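DUF1896 domain-containing protein (Porphyromonas gingivalis, PDB 2APL) is of unknown function but folds as an all-alpha, single-chain protein of the DUF1896 family. Local coordinates at residues L103-I108 and V139-S144. Residues are numbered along the deposited sequence; the frame is centred on the assembly and turned at random.
Sequences LKNKAI and VLLIES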
ATOM      1  N   LEU A 103      -7.771   8.917   5.044  1.00 36.89           N
ATOM      2  CA  LEU A 103      -7.229   8.900   3.671  1.00 38.62           C
ATOM      3  C   LEU A 103      -8.065   9.746   2.685  1.00 37.89           C
ATOM      4  O   LEU A 103      -7.518  10.304   1.738  1.00 37.48           O
ATOM      5  CB  LEU A 103      -7.049   7.457   3.151  1.00 37.89           C
ATOM      6  CG  LEU A 103      -5.978   7.246   2.080  1.00 40.22           C
ATOM      7  CD1 LEU A 103      -4.689   7.986   2.380  1.00 42.65           C
ATOM      8  CD2 LEU A 103      -5.754   5.681   1.886  1.00 40.71           C
ATOM      9  N   LYS A 104      -9.358   9.925   2.979  1.00 36.50           N
ATOM     10  CA  LYS A 104     -10.227  10.777   2.191  1.00 37.80           C
ATOM     11  C   LYS A 104     -10.350  12.220   2.709  1.00 36.73           C
ATOM     12  O   LYS A 104     -11.042  13.024   2.122  1.00 35.65           O
ATOM     13  CB  LYS A 104     -11.623  10.150   2.113  1.00 38.38           C
ATOM     14  CG  LYS A 104     -11.657   8.755   1.436  1.00 41.27           C
ATOM     15  CD  LYS A 104     -12.956   7.984   1.842  1.00 43.83           C
ATOM     16  CE  LYS A 104     -14.251   8.889   1.913  1.00 53.38           C
ATOM     17  NZ  LYS A 104     -14.794   9.345   3.272  1.00 56.82           N
ATOM     18  N   ASN A 105      -9.651  12.549   3.798  1.00 35.88           N
ATOM     19  CA  ASN A 105      -9.784  13.842   4.419  1.00 36.08           C
ATOM     20  C   ASN A 105      -8.894  14.832   3.666  1.00 35.02           C
ATOM     21  O   ASN A 105      -7.694  14.525   3.382  1.00 33.71           O
ATOM     22  CB  ASN A 105      -9.374  13.693   5.897  1.00 36.56           C
ATOM     23  CG  ASN A 105      -9.296  15.001   6.608  1.00 37.20           C
ATOM     24  OD1 ASN A 105      -8.258  15.649   6.595  1.00 37.24           O
ATOM     25  ND2 ASN A 105     -10.392  15.410   7.230  1.00 34.72           N
ATOM     26  N   LYS A 106      -9.441  15.985   3.326  1.00 34.98           N
ATOM     27  CA  LYS A 106      -8.644  16.985   2.565  1.00 36.17           C
ATOM     28  C   LYS A 106      -7.395  17.479   3.322  1.00 35.89           C
ATOM     29  O   LYS A 106      -6.322  17.611   2.725  1.00 35.49           O
ATOM     30  CB  LYS A 106      -9.489  18.168   2.127  1.00 37.95           C
ATOM     31  CG  LYS A 106     -10.557  17.822   1.060  1.00 44.99           C
ATOM     32  CD  LYS A 106     -10.091  17.978  -0.423  1.00 53.49           C
ATOM     33  CE  LYS A 106      -9.518  16.657  -1.033  1.00 57.49           C
ATOM     34  NZ  LYS A 106      -8.247  16.863  -1.886  1.00 56.80           N
ATOM     35  N   ALA A 107      -7.506  17.703   4.635  1.00 33.39           N
ATOM     36  CA  ALA A 107      -6.313  18.056   5.390  1.00 33.87           C
ATOM     37  C   ALA A 107      -5.199  17.003   5.269  1.00 35.00           C
ATOM     38  O   ALA A 107      -4.034  17.369   5.008  1.00 34.63           O
ATOM     39  CB  ALA A 107      -6.631  18.302   6.855  1.00 33.49           C
ATOM     40  N   ILE A 108      -5.560  15.716   5.473  1.00 33.95           N
ATOM     41  CA  ILE A 108      -4.582  14.593   5.388  1.00 33.79           C
ATOM     42  C   ILE A 108      -4.025  14.438   3.942  1.00 33.78           C
ATOM     43  O   ILE A 108      -2.800  14.343   3.731  1.00 34.59           O
ATOM     44  CB  ILE A 108      -5.224  13.285   5.910  1.00 33.86           C
ATOM     45  CG1 ILE A 108      -5.544  13.393   7.420  1.00 31.50           C
ATOM     46  CG2 ILE A 108      -4.326  12.022   5.562  1.00 33.36           C
ATOM     47  CD1 ILE A 108      -4.324  13.261   8.425  1.00 32.77           C
ATOM     48  N   VAL A 139      -3.446  15.679  15.567  1.00 35.12           N
ATOM     49  CA  VAL A 139      -3.604  16.513  16.780  1.00 35.28           C
ATOM     50  C   VAL A 139      -4.568  17.683  16.512  1.00 35.05           C
ATOM     51  O   VAL A 139      -5.429  17.975  17.331  1.00 34.51           O
ATOM     52  CB  VAL A 139      -2.233  17.021  17.325  1.00 35.32           C
ATOM     53  CG1 VAL A 139      -2.425  18.078  18.415  1.00 36.67           C
ATOM     54  CG2 VAL A 139      -1.431  15.843  17.867  1.00 37.33           C
ATOM     55  N   LEU A 140      -4.433  18.331  15.354  1.00 34.71           N
ATOM     56  CA  LEU A 140      -5.234  19.508  15.104  1.00 34.63           C
ATOM     57  C   LEU A 140      -6.671  19.082  14.896  1.00 34.74           C
ATOM     58  O   LEU A 140      -7.575  19.800  15.346  1.00 33.77           O
ATOM     59  CB  LEU A 140      -4.754  20.303  13.877  1.00 34.22           C
ATOM     60  CG  LEU A 140      -3.494  21.120  14.197  1.00 36.42           C
ATOM     61  CD1 LEU A 140      -2.971  21.857  12.935  1.00 34.92           C
ATOM     62  CD2 LEU A 140      -3.695  22.077  15.347  1.00 37.37           C
ATOM     63  N   LEU A 141      -6.859  17.978  14.166  1.00 33.76           N
ATOM     64  CA  LEU A 141      -8.205  17.427  13.887  1.00 34.49           C
ATOM     65  C   LEU A 141      -8.932  17.123  15.188  1.00 34.48           C
ATOM     66  O   LEU A 141     -10.087  17.530  15.372  1.00 36.43           O
ATOM     67  CB  LEU A 141      -8.126  16.175  12.983  1.00 34.39           C
ATOM     68  CG  LEU A 141      -7.957  16.414  11.461  1.00 35.50           C
ATOM     69  CD1 LEU A 141      -7.503  15.093  10.746  1.00 32.83           C
ATOM     70  CD2 LEU A 141      -9.251  17.007  10.828  1.00 33.65           C
ATOM     71  N   ILE A 142      -8.253  16.471  16.119  1.00 35.00           N
ATOM     72  CA  ILE A 142      -8.809  16.208  17.469  1.00 36.72           C
ATOM     73  C   ILE A 142      -9.085  17.498  18.285  1.00 36.72           C
ATOM     74  O   ILE A 142     -10.183  17.658  18.836  1.00 35.58           O
ATOM     75  CB  ILE A 142      -7.865  15.312  18.273  1.00 36.91           C
ATOM     76  CG1 ILE A 142      -7.666  13.953  17.547  1.00 40.09           C
ATOM     77  CG2 ILE A 142      -8.373  15.089  19.736  1.00 38.41           C
ATOM     78  CD1 ILE A 142      -6.642  13.023  18.255  1.00 38.61           C
ATOM     79  N   GLU A 143      -8.103  18.409  18.358  1.00 35.69           N
ATOM     80  CA  GLU A 143      -8.262  19.630  19.154  1.00 38.38           C
ATOM     81  C   GLU A 143      -9.372  20.531  18.603  1.00 37.51           C
ATOM     82  O   GLU A 143     -10.059  21.211  19.349  1.00 35.71           O
ATOM     83  CB  GLU A 143      -6.955  20.433  19.183  1.00 38.81           C
ATOM     84  CG  GLU A 143      -5.789  19.769  20.001  1.00 43.29           C
ATOM     85  CD  GLU A 143      -4.484  20.619  20.007  1.00 42.95           C
ATOM     86  OE1 GLU A 143      -4.292  21.500  19.098  1.00 48.61           O
ATOM     87  OE2 GLU A 143      -3.645  20.380  20.912  1.00 45.65           O
ATOM     88  N   SER A 144      -9.552  20.531  17.279  1.00 37.79           N
ATOM     89  CA  SER A 144     -10.576  21.393  16.670  1.00 38.76           C
ATOM     90  C   SER A 144     -11.953  20.720  16.630  1.00 39.02           C
ATOM     91  O   SER A 144     -12.916  21.308  16.135  1.00 39.28           O
ATOM     92  CB  SER A 144     -10.174  21.799  15.256  1.00 35.65           C
ATOM     93  OG  SER A 144     -10.072  20.672  14.435  1.00 40.16           O
TER
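The last turn of helix 126-143, at Leu141, lies beside the backbone of Asn105-Ile108, where the short link after helix 94-103 enters helix 106-112. The contact is small, burying 113 Å² in all, and on the 139-144 side all of it falls on Leu141. The two methyls of this leucine have different partners. CD1 of Leu141 lies 4.2 Å from CG1 of Ile108, a purely apolar touch. CD2 of Leu141 comes to 4.1 Å from ND2 of Asn105, so a methyl packs against the amide nitrogen. The Asn105 and Leu141 side chains run past each other in opposite directions.

Asn105 is the N-cap of helix 106-112. Its CG stands anti to the backbone N (chi1 172°), beside the carbonyl carbon, and OD1 then lies near the backbone N of the first helical turn. There OD1 of Asn105 accepts from the backbone N of Ile108 at 2.9 Å, in the carbonyl plane and on a lone pair. The bond restrains the amide, and the CD2 methyl of Leu141 sits off the amide plane, to one side of ND2.

At the other helix end, O of Leu140 accepts from both N of Ser144 (2.9 Å) and OG of Ser144 (2.8 Å). The two donors approach from opposite faces of the carbonyl plane.

Leu102 touches both Leu141 and Ile108, and Leu78 of helix 74-85 also packs on Ile108. The arrangement is plain helix packing: an asparagine-capped helix start, joined by a short turn to the preceding helix, is held against the C-terminal end of helix 126-143 within the all-helical DUF1896 fold.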